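Local structure of flavodoxin (Bacillus cereus, 6FSG) at residues H20-I25 / C135-A140; P41-L46 / F71-M75; I52-T58 / A85-S90; Y98-D103 / G120-E124. The protein binds flavin mononucleotide and probably serves as a low-potential electron donor to a number of redox enzymes. One frame throughout, in Å; residues are numbered along the deposited sequence.

Interaction 1 of 4, residues H20-I25 / C135-A140; sequences HIAGVI and CLQFGA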
# COMPACT_ATOMS: atom_id res chain seq x y z
N HIS A 20 -7.61 -1.11 -9.04
CA HIS A 20 -7.43 -2.42 -9.66
C HIS A 20 -7.18 -3.49 -8.60
O HIS A 20 -7.84 -4.54 -8.58
CB HIS A 20 -6.24 -2.42 -10.64
CG HIS A 20 -6.52 -1.76 -11.96
ND1 HIS A 20 -7.59 -2.08 -12.76
CD2 HIS A 20 -5.82 -0.82 -12.64
CE1 HIS A 20 -7.56 -1.35 -13.86
NE2 HIS A 20 -6.49 -0.57 -13.81
N ILE A 21 -6.19 -3.27 -7.73
CA ILE A 21 -5.85 -4.27 -6.71
C ILE A 21 -7.07 -4.59 -5.85
O ILE A 21 -7.36 -5.76 -5.58
CB ILE A 21 -4.66 -3.78 -5.87
CG1 ILE A 21 -3.39 -3.66 -6.74
CG2 ILE A 21 -4.40 -4.69 -4.67
CD1 ILE A 21 -2.27 -2.86 -6.09
N ALA A 22 -7.80 -3.56 -5.41
CA ALA A 22 -8.97 -3.79 -4.57
C ALA A 22 -10.07 -4.52 -5.34
O ALA A 22 -10.74 -5.40 -4.79
CB ALA A 22 -9.47 -2.46 -4.02
N GLY A 23 -10.28 -4.16 -6.61
CA GLY A 23 -11.31 -4.81 -7.40
C GLY A 23 -11.05 -6.29 -7.59
O GLY A 23 -11.98 -7.11 -7.55
N VAL A 24 -9.78 -6.66 -7.77
CA VAL A 24 -9.40 -8.07 -7.86
C VAL A 24 -9.66 -8.78 -6.54
O VAL A 24 -10.26 -9.85 -6.50
CB VAL A 24 -7.93 -8.19 -8.31
CG1 VAL A 24 -7.43 -9.61 -8.14
CG2 VAL A 24 -7.78 -7.68 -9.74
N ILE A 25 -9.22 -8.18 -5.43
CA ILE A 25 -9.42 -8.81 -4.12
C ILE A 25 -10.90 -8.99 -3.82
O ILE A 25 -11.31 -10.00 -3.23
CB ILE A 25 -8.66 -8.02 -3.03
CG1 ILE A 25 -7.14 -8.13 -3.22
CG2 ILE A 25 -9.07 -8.47 -1.63
CD1 ILE A 25 -6.33 -7.29 -2.29
N CYS A 135 -0.76 -5.43 -11.32
CA CYS A 135 -1.64 -5.13 -10.20
C CYS A 135 -2.54 -6.32 -9.90
O CYS A 135 -2.80 -6.63 -8.73
CB CYS A 135 -2.49 -3.90 -10.52
SG CYS A 135 -1.59 -2.33 -10.51
N LEU A 136 -3.03 -6.99 -10.95
CA LEU A 136 -3.85 -8.19 -10.78
C LEU A 136 -3.07 -9.31 -10.11
O LEU A 136 -3.59 -10.00 -9.22
CB LEU A 136 -4.39 -8.63 -12.14
CG LEU A 136 -4.85 -10.08 -12.31
CD1 LEU A 136 -5.97 -10.41 -11.34
CD2 LEU A 136 -5.31 -10.33 -13.75
N GLN A 137 -1.81 -9.50 -10.50
CA GLN A 137 -0.99 -10.53 -9.87
C GLN A 137 -0.68 -10.20 -8.41
O GLN A 137 -0.66 -11.10 -7.55
CB GLN A 137 0.30 -10.72 -10.66
CG GLN A 137 0.14 -11.54 -11.90
CD GLN A 137 -0.34 -12.95 -11.61
OE1 GLN A 137 0.10 -13.60 -10.66
NE2 GLN A 137 -1.25 -13.44 -12.44
N PHE A 138 -0.45 -8.93 -8.10
CA PHE A 138 -0.25 -8.49 -6.71
C PHE A 138 -1.45 -8.85 -5.84
O PHE A 138 -1.30 -9.44 -4.77
CB PHE A 138 0.02 -6.99 -6.75
CG PHE A 138 0.35 -6.33 -5.43
CD1 PHE A 138 -0.66 -5.91 -4.57
CD2 PHE A 138 1.65 -6.00 -5.12
CE1 PHE A 138 -0.38 -5.24 -3.40
CE2 PHE A 138 1.94 -5.33 -3.94
CZ PHE A 138 0.92 -4.94 -3.09
N GLY A 139 -2.66 -8.50 -6.29
CA GLY A 139 -3.84 -8.85 -5.52
C GLY A 139 -4.03 -10.35 -5.37
O GLY A 139 -4.35 -10.84 -4.29
N ALA A 140 -3.83 -11.10 -6.46
CA ALA A 140 -3.99 -12.55 -6.42
C ALA A 140 -2.96 -13.20 -5.50
O ALA A 140 -3.30 -14.11 -4.74
CB ALA A 140 -3.83 -13.12 -7.83
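Contact between helix segments 20-25 and 135-140 is one of van der Waals packing without a hydrogen bond. The two axes approach to 8.2 Å and their N-to-C directions differ by 47° (signed crossing angle -47°). Such closeness depends on Gly139: its CA lies 5.1 Å from the CA of Ile21, and a side chain on it would point into the other helix, running tightly against Val24 CG1. Side chain meets backbone here, with Ile25 CG1 4.0 Å from Gly139 O, Val24 CG1 4.2 Å from Ala140 N and Ile21 CG1 3.6 Å from Cys135 O. In the flavodoxin fold, a three-layer alpha/beta/alpha sandwich, these are the first and last helices, 13-26 and 129-144, side by side on one face of the parallel sheet. Side chain meets side chain along both margins. Toward the sheet, Ile21 CD1 touches Phe138 CD1 at 3.8 Å and Ile21 CG1 touches Cys135 CB at 3.9 Å; Ile21 continues onto Phe88, and Phe138 onto Ala86 and Ile53. Toward solvent, Val24 CG1 meets Leu136 CD1 at 3.6 Å. At the N-terminal ends of both segments, His20 CB lies 4.0 Å from Cys135 CB.

Interaction 2 of 4, residues P41-L46 / F71-M75; sequences PEASIL and FYDAM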
# COMPACT_ATOMS: atom_id res chain seq x y z
N PRO A 41 -7.33 8.77 7.98
CA PRO A 41 -7.45 7.61 8.87
C PRO A 41 -6.37 7.61 9.95
O PRO A 41 -5.24 8.02 9.73
CB PRO A 41 -7.27 6.42 7.92
CG PRO A 41 -6.38 6.97 6.82
CD PRO A 41 -6.88 8.39 6.63
N GLU A 42 -6.74 7.15 11.14
CA GLU A 42 -5.76 6.98 12.20
C GLU A 42 -5.07 5.62 12.08
O GLU A 42 -5.71 4.61 11.75
CB GLU A 42 -6.41 7.13 13.58
CG GLU A 42 -7.57 6.21 13.85
CD GLU A 42 -8.21 6.49 15.20
OE1 GLU A 42 -7.86 7.50 15.83
OE2 GLU A 42 -9.05 5.68 15.63
N ALA A 43 -3.76 5.60 12.34
CA ALA A 43 -2.98 4.39 12.16
C ALA A 43 -3.48 3.24 13.02
O ALA A 43 -3.30 2.07 12.66
CB ALA A 43 -1.49 4.65 12.42
N SER A 44 -4.11 3.53 14.17
CA SER A 44 -4.58 2.46 15.05
C SER A 44 -5.55 1.52 14.34
O SER A 44 -5.70 0.37 14.77
CB SER A 44 -5.25 3.03 16.30
OG SER A 44 -6.35 3.86 15.99
N ILE A 45 -6.21 1.96 13.27
CA ILE A 45 -7.17 1.07 12.62
C ILE A 45 -6.48 -0.14 12.02
O ILE A 45 -7.09 -1.21 11.87
CB ILE A 45 -8.10 1.78 11.60
CG1 ILE A 45 -7.37 2.16 10.32
CG2 ILE A 45 -8.76 2.97 12.26
CD1 ILE A 45 -8.28 2.81 9.29
N LEU A 46 -5.19 -0.03 11.68
CA LEU A 46 -4.48 -1.16 11.09
C LEU A 46 -4.46 -2.37 12.01
O LEU A 46 -4.32 -3.50 11.53
CB LEU A 46 -3.04 -0.80 10.74
CG LEU A 46 -2.85 0.31 9.71
CD1 LEU A 46 -1.39 0.44 9.37
CD2 LEU A 46 -3.67 0.09 8.43
N PHE A 71 0.31 9.85 9.92
CA PHE A 71 0.02 8.42 10.01
C PHE A 71 1.29 7.62 10.24
O PHE A 71 1.33 6.71 11.09
CB PHE A 71 -0.66 8.02 8.70
CG PHE A 71 -1.17 6.60 8.64
CD1 PHE A 71 -0.31 5.54 8.32
CD2 PHE A 71 -2.52 6.33 8.82
CE1 PHE A 71 -0.79 4.24 8.22
CE2 PHE A 71 -3.00 5.04 8.70
CZ PHE A 71 -2.13 3.99 8.41
N TYR A 72 2.35 7.96 9.51
CA TYR A 72 3.63 7.27 9.64
C TYR A 72 4.19 7.40 11.05
O TYR A 72 4.69 6.42 11.62
CB TYR A 72 4.59 7.85 8.59
CG TYR A 72 5.99 7.28 8.58
CD1 TYR A 72 6.25 6.01 8.07
CD2 TYR A 72 7.06 8.03 9.04
CE1 TYR A 72 7.53 5.51 8.04
CE2 TYR A 72 8.33 7.53 9.01
CZ TYR A 72 8.57 6.28 8.51
OH TYR A 72 9.88 5.82 8.50
N ASP A 73 4.15 8.61 11.62
CA ASP A 73 4.55 8.77 13.01
C ASP A 73 3.73 7.86 13.92
O ASP A 73 4.29 7.12 14.74
CB ASP A 73 4.37 10.24 13.43
CG ASP A 73 5.37 11.17 12.75
OD1 ASP A 73 6.36 10.69 12.16
OD2 ASP A 73 5.15 12.40 12.83
N ALA A 74 2.41 7.87 13.75
CA ALA A 74 1.52 7.11 14.63
C ALA A 74 1.74 5.61 14.51
O ALA A 74 1.37 4.87 15.43
CB ALA A 74 0.07 7.50 14.34
N MET A 75 2.37 5.15 13.42
CA MET A 75 2.63 3.72 13.28
C MET A 75 3.64 3.22 14.32
O MET A 75 3.68 2.02 14.58
CB MET A 75 3.12 3.38 11.87
CG MET A 75 2.06 3.50 10.76
SD MET A 75 2.71 3.15 9.12
CE MET A 75 2.80 1.36 9.14
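Residues 43-46 form one turn of 3-10 helix, with Leu46 N bonded to Ala43 O at 3.0 Å, after the extended Pro41 and Glu42; the turn opens with Ile45 N bonded to Glu42 O at 3.1 Å. Facing it is the C-terminal part of helix 69-74, where Met75 N gives a weak bond to Phe71 O (3.0 Å) and a hydrogen bond to Tyr72 O (3.2 Å). The backbones come closest at Ala43 and Phe71, whose CA atoms are 5.5 Å apart. The small Ala43 allows this spacing: its CB reaches Ala74 CB at 3.8 Å and Met75 CG at 4.1 Å, while Phe71, with chi1 in t, lays its ring alongside the turn. Ala43 CB stands 4.0 Å from the ring centroid of Phe71, only 7° off the normal, a CH-pi contact over the face; Pro41 O approaches the ring edge at Phe71 CD2, 3.3 Å away. Leu46 CD1 adds contacts to Phe71 CZ at 3.8 Å and Met75 CE at 4.3 Å. On the sheet side, Pro41, Leu46 and Phe71 all rest on Ile6 of strand 2-7, so the contact packs against the sheet and joins the connection from strand 31-36 to strand 51-55 with helix 69-74. With no hydrogen bond or salt bridge across it, cohesion here comes from apolar packing and the CH-pi contact.

Interaction 3 of 4, residues I52-T58 / A85-S90; sequences IILGAYT and AAVFGS. With FMN (flavin mononucleotide), chain B.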
# COMPACT_ATOMS: atom_id res chain seq x y z
N ILE A 52 -3.16 -5.86 5.41
CA ILE A 52 -2.95 -4.43 5.25
C ILE A 52 -2.21 -4.18 3.94
O ILE A 52 -1.14 -4.75 3.72
CB ILE A 52 -2.11 -3.86 6.41
CG1 ILE A 52 -2.81 -4.05 7.75
CG2 ILE A 52 -1.77 -2.42 6.13
CD1 ILE A 52 -1.87 -3.93 8.94
N ILE A 53 -2.74 -3.30 3.10
CA ILE A 53 -2.05 -2.89 1.89
C ILE A 53 -1.93 -1.38 1.89
O ILE A 53 -2.93 -0.67 2.04
CB ILE A 53 -2.77 -3.38 0.62
CG1 ILE A 53 -2.99 -4.89 0.64
CG2 ILE A 53 -1.99 -2.97 -0.62
CD1 ILE A 53 -3.83 -5.42 -0.53
N LEU A 54 -0.71 -0.87 1.73
CA LEU A 54 -0.48 0.57 1.64
C LEU A 54 -0.02 0.94 0.24
O LEU A 54 0.74 0.20 -0.39
CB LEU A 54 0.57 1.04 2.66
CG LEU A 54 0.30 0.62 4.12
CD1 LEU A 54 1.42 1.14 5.04
CD2 LEU A 54 -1.06 1.10 4.62
N GLY A 55 -0.50 2.08 -0.25
CA GLY A 55 -0.10 2.57 -1.55
C GLY A 55 0.35 4.01 -1.46
O GLY A 55 -0.34 4.84 -0.85
N ALA A 56 1.49 4.36 -2.07
CA ALA A 56 1.96 5.73 -1.97
C ALA A 56 2.89 6.08 -3.12
O ALA A 56 3.79 5.30 -3.45
CB ALA A 56 2.70 6.01 -0.65
N TYR A 57 2.69 7.27 -3.69
CA TYR A 57 3.70 7.90 -4.54
C TYR A 57 4.86 8.41 -3.68
O TYR A 57 4.76 8.49 -2.46
CB TYR A 57 3.08 9.04 -5.36
CG TYR A 57 2.45 10.16 -4.55
CD1 TYR A 57 1.12 10.09 -4.15
CD2 TYR A 57 3.17 11.31 -4.20
CE1 TYR A 57 0.53 11.11 -3.41
CE2 TYR A 57 2.58 12.35 -3.45
CZ TYR A 57 1.26 12.24 -3.06
OH TYR A 57 0.66 13.24 -2.32
N THR A 58 5.97 8.76 -4.33
CA THR A 58 7.14 9.34 -3.66
C THR A 58 7.15 10.84 -3.94
O THR A 58 6.80 11.28 -5.03
CB THR A 58 8.41 8.63 -4.13
OG1 THR A 58 8.31 7.22 -3.84
CG2 THR A 58 9.65 9.14 -3.45
N ALA A 85 0.96 -8.11 5.06
CA ALA A 85 1.03 -6.77 4.51
C ALA A 85 1.79 -6.71 3.18
O ALA A 85 2.61 -7.57 2.87
CB ALA A 85 1.65 -5.79 5.52
N ALA A 86 1.51 -5.65 2.42
CA ALA A 86 2.19 -5.40 1.16
C ALA A 86 2.03 -3.93 0.81
O ALA A 86 1.14 -3.24 1.33
CB ALA A 86 1.61 -6.28 0.05
N VAL A 87 2.88 -3.45 -0.11
CA VAL A 87 2.93 -2.03 -0.48
C VAL A 87 3.14 -1.88 -1.98
O VAL A 87 3.89 -2.64 -2.60
CB VAL A 87 4.07 -1.32 0.29
CG1 VAL A 87 4.11 0.16 0.02
CG2 VAL A 87 3.93 -1.54 1.79
N PHE A 88 2.50 -0.85 -2.55
CA PHE A 88 2.61 -0.51 -3.97
C PHE A 88 2.69 1.01 -4.13
O PHE A 88 2.39 1.77 -3.20
CB PHE A 88 1.42 -1.04 -4.79
CG PHE A 88 0.10 -0.40 -4.43
CD1 PHE A 88 -0.69 -0.91 -3.40
CD2 PHE A 88 -0.37 0.70 -5.13
CE1 PHE A 88 -1.89 -0.32 -3.07
CE2 PHE A 88 -1.58 1.29 -4.80
CZ PHE A 88 -2.33 0.79 -3.77
N GLY A 89 3.08 1.46 -5.32
CA GLY A 89 3.03 2.89 -5.61
C GLY A 89 3.43 3.20 -7.04
O GLY A 89 4.10 2.41 -7.71
N SER A 90 3.00 4.38 -7.50
CA SER A 90 3.49 4.95 -8.75
C SER A 90 4.72 5.81 -8.47
O SER A 90 4.87 6.36 -7.38
CB SER A 90 2.41 5.77 -9.46
OG SER A 90 2.91 6.31 -10.68
N1 FMN B . 8.97 10.02 -7.76
C2 FMN B . 9.95 9.18 -7.33
O2 FMN B . 9.87 8.01 -7.72
N3 FMN B . 10.93 9.63 -6.46
C4 FMN B . 10.92 10.92 -5.96
O4 FMN B . 11.83 11.26 -5.17
C4A FMN B . 9.88 11.78 -6.40
N5 FMN B . 9.76 13.09 -5.98
C5A FMN B . 8.72 13.90 -6.43
C6 FMN B . 8.63 15.24 -6.04
C7 FMN B . 7.62 16.07 -6.54
C7M FMN B . 7.53 17.51 -6.09
C8 FMN B . 6.73 15.54 -7.48
C8M FMN B . 5.62 16.36 -8.08
C9 FMN B . 6.84 14.21 -7.90
C9A FMN B . 7.83 13.39 -7.38
N10 FMN B . 7.90 12.08 -7.79
C10 FMN B . 8.93 11.30 -7.31
C1' FMN B . 6.97 11.51 -8.84
C2' FMN B . 5.59 11.04 -8.39
O2' FMN B . 5.70 10.09 -7.36
C3' FMN B . 4.92 10.42 -9.63
O3' FMN B . 4.50 11.46 -10.47
C4' FMN B . 3.70 9.53 -9.34
O4' FMN B . 3.15 9.01 -10.56
C5' FMN B . 2.59 10.28 -8.62
O5' FMN B . 1.63 9.31 -8.26
P FMN B . 0.15 9.83 -8.12
O1P FMN B . -0.63 8.74 -7.43
O2P FMN B . -0.40 10.03 -9.50
O3P FMN B . 0.18 11.11 -7.34
O HOH W 1 6.29 5.52 -4.83
O HOH W 2 6.43 8.50 -6.96
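Two central parallel strands of the flavodoxin sheet, joined by a beta-alpha-beta crossover through helix 69-74, end here at the FMN pocket. Ile52 to Gly55 pair with Ala85 to Phe88 in register, the axes 4.7 Å apart at 18°. Four hydrogen bonds alternate: Ala86 N to Ile52 O (3.1 Å), Leu54 N to Ala86 O, Phe88 N to Leu54 O and Ala56 N to Phe88 O (each 3.0 Å). Gly55 leaves room for the Phe88 ring, its CA 3.6 Å from the centroid in a CH-pi contact. Beyond Ala56 N the direct backbone hydrogen bonds stop, and waters bridge the strand ends: one links Ala56 O, Ser90 O and Thr58 OG1, which is also bonded to Ala101 N; another links Thr58 N and Ser90 O. Ser90 OG accepts a 2.7 Å bond from FMN O4', and Thr58 N gives a weak one, 3.3 Å, to FMN O2'. Ile53, Ala86 and Phe88 face helices 13-26 and 129-144; Val87 faces helix 100-111. Strand 2-7 bonds to the far side of Ile53 and Gly55.

Interaction 4 of 4, residues Y98-D103 / G120-E124; sequences YGVAVD and GLKVE. With FMN (flavin mononucleotide), chain B.
Lys122 NZ is the polar centre, forming a 2.7 Å salt bridge with Asp103 OD2 and a 2.9 Å hydrogen bond to Tyr98 O. Its side chain is extended (m, then t throughout) and points toward the other segment. One water bridges Tyr98 OH (2.8 Å) and Lys122 O (2.9 Å). Gly99 N donates to FMN O2 at 2.9 Å, binding the pyrimidine end of the flavin. Gly99 takes a left-handed conformation (phi 61°, psi 22°), and its O accepts from Val102 N at 2.9 Å in the first turn of helix 100-111; a side chain there would strike Lys122 CD. Tyr98 (chi1 t) brings CE2 to 4.0 Å from Lys122 CD, and Glu124 OE1 meets the ring edge 3.3 Å from Tyr98 CE1, while Glu124 OE2 is bonded to Ser93 N. Val102 (chi1 t) packs its CG1 3.8 Å from Gly120 CA. CA atoms pair as Gly99-Lys122, 6.4 Å, and Val102-Gly120, 6.2 Å. Residues 121-124 are extended, ending edge strand 115-124, which pairs with strand 84-91; the intervening helix completes a beta-alpha-beta unit, while Leu121 and Val123 face helices 13-26 and 129-144.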
# COMPACT_ATOMS: atom_id res chain seq x y z
N TYR A 98 13.97 6.54 -6.57
CA TYR A 98 12.79 6.07 -7.29
C TYR A 98 11.91 5.20 -6.41
O TYR A 98 12.34 4.14 -5.94
CB TYR A 98 13.28 5.26 -8.49
CG TYR A 98 12.22 4.60 -9.33
CD1 TYR A 98 11.55 5.32 -10.31
CD2 TYR A 98 11.92 3.25 -9.20
CE1 TYR A 98 10.60 4.72 -11.12
CE2 TYR A 98 10.96 2.64 -10.02
CZ TYR A 98 10.31 3.39 -10.97
OH TYR A 98 9.36 2.82 -11.80
N GLY A 99 10.66 5.62 -6.23
CA GLY A 99 9.68 4.83 -5.50
C GLY A 99 10.03 4.54 -4.06
O GLY A 99 9.48 3.60 -3.47
N VAL A 100 10.91 5.35 -3.44
CA VAL A 100 11.39 4.98 -2.12
C VAL A 100 10.30 5.11 -1.05
O VAL A 100 10.43 4.53 0.02
CB VAL A 100 12.70 5.69 -1.70
CG1 VAL A 100 13.87 5.26 -2.61
CG2 VAL A 100 12.55 7.20 -1.66
N ALA A 101 9.20 5.82 -1.31
CA ALA A 101 8.08 5.77 -0.36
C ALA A 101 7.60 4.34 -0.14
O ALA A 101 7.17 3.98 0.96
CB ALA A 101 6.92 6.62 -0.88
N VAL A 102 7.63 3.51 -1.19
CA VAL A 102 7.26 2.10 -1.06
C VAL A 102 8.20 1.41 -0.09
O VAL A 102 7.77 0.70 0.83
CB VAL A 102 7.24 1.42 -2.45
CG1 VAL A 102 7.09 -0.08 -2.32
CG2 VAL A 102 6.13 2.03 -3.32
N ASP A 103 9.51 1.62 -0.26
CA ASP A 103 10.51 0.99 0.60
C ASP A 103 10.41 1.48 2.04
O ASP A 103 10.58 0.70 2.98
CB ASP A 103 11.89 1.28 0.00
CG ASP A 103 12.03 0.74 -1.40
OD1 ASP A 103 11.95 -0.50 -1.57
OD2 ASP A 103 12.18 1.56 -2.33
N GLY A 120 7.78 -4.96 -2.90
CA GLY A 120 7.08 -3.74 -3.25
C GLY A 120 6.83 -3.67 -4.75
O GLY A 120 7.70 -4.00 -5.56
N LEU A 121 5.63 -3.21 -5.12
CA LEU A 121 5.24 -3.06 -6.52
C LEU A 121 5.39 -1.60 -6.92
O LEU A 121 4.72 -0.72 -6.36
CB LEU A 121 3.80 -3.53 -6.75
CG LEU A 121 3.22 -3.27 -8.15
CD1 LEU A 121 4.04 -3.91 -9.29
CD2 LEU A 121 1.76 -3.69 -8.28
N LYS A 122 6.27 -1.33 -7.89
CA LYS A 122 6.54 0.01 -8.38
C LYS A 122 6.17 0.09 -9.86
O LYS A 122 6.66 -0.71 -10.66
CB LYS A 122 8.01 0.36 -8.21
CG LYS A 122 8.44 0.47 -6.76
CD LYS A 122 9.91 0.78 -6.64
CE LYS A 122 10.34 0.90 -5.19
NZ LYS A 122 11.75 1.42 -5.04
N VAL A 123 5.36 1.08 -10.21
CA VAL A 123 4.94 1.32 -11.59
C VAL A 123 5.35 2.73 -11.97
O VAL A 123 5.21 3.66 -11.17
CB VAL A 123 3.41 1.13 -11.73
CG1 VAL A 123 2.90 1.72 -13.05
CG2 VAL A 123 3.04 -0.35 -11.64
N GLU A 124 5.86 2.89 -13.19
CA GLU A 124 6.27 4.20 -13.71
C GLU A 124 5.05 5.00 -14.14
O GLU A 124 4.34 4.62 -15.07
CB GLU A 124 7.19 3.99 -14.91
CG GLU A 124 7.71 5.25 -15.57
CD GLU A 124 8.96 5.79 -14.90
OE1 GLU A 124 9.68 4.99 -14.27
OE2 GLU A 124 9.21 7.01 -15.00
N1 FMN B . 8.97 10.02 -7.76
C2 FMN B . 9.95 9.18 -7.33
O2 FMN B . 9.87 8.01 -7.72
N3 FMN B . 10.93 9.63 -6.46
C4 FMN B . 10.92 10.92 -5.96
O4 FMN B . 11.83 11.26 -5.17
C4A FMN B . 9.88 11.78 -6.40
N5 FMN B . 9.76 13.09 -5.98
C5A FMN B . 8.72 13.90 -6.43
C6 FMN B . 8.63 15.24 -6.04
C7 FMN B . 7.62 16.07 -6.54
C7M FMN B . 7.53 17.51 -6.09
C8 FMN B . 6.73 15.54 -7.48
C8M FMN B . 5.62 16.36 -8.08
C9 FMN B . 6.84 14.21 -7.90
C9A FMN B . 7.83 13.39 -7.38
N10 FMN B . 7.90 12.08 -7.79
C10 FMN B . 8.93 11.30 -7.31
C1' FMN B . 6.97 11.51 -8.84
C2' FMN B . 5.59 11.04 -8.39
O2' FMN B . 5.70 10.09 -7.36
C3' FMN B . 4.92 10.42 -9.63
O3' FMN B . 4.50 11.46 -10.47
C4' FMN B . 3.70 9.53 -9.34
O4' FMN B . 3.15 9.01 -10.56
C5' FMN B . 2.59 10.28 -8.62
O5' FMN B . 1.63 9.31 -8.26
P FMN B . 0.15 9.83 -8.12
O1P FMN B . -0.63 8.74 -7.43
O2P FMN B . -0.40 10.03 -9.50
O3P FMN B . 0.18 11.11 -7.34
O HOH W 3 9.26 -0.01 -11.65

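The centre of interaction 3 lies about 2 Å from the chain's centre, and each of the other three touches it. Interactions 1 and 2 sit on opposite sides of the chain's centre, their own centres about 23 Å apart, without touching. Interaction 1 meets the sheet through Phe138 CZ, 3.5 Å from Ala86 CB, and Ile25 CD1, 3.6 Å from Ile53 CD1; Phe138 CD2 also reaches Leu121 CB of interaction 4 at 3.7 Å. Interaction 2 touches interaction 3 where Leu46 O is 3.6 Å from Ile52 CD1. Interactions 3 and 4, centres about 8 Å apart, share the FMN site: Thr58 OG1 bonds Ala101 N at 3.0 Å, joining the loop at the ribityl chain to the start of helix 100-111, next to the flavin-binding Gly99.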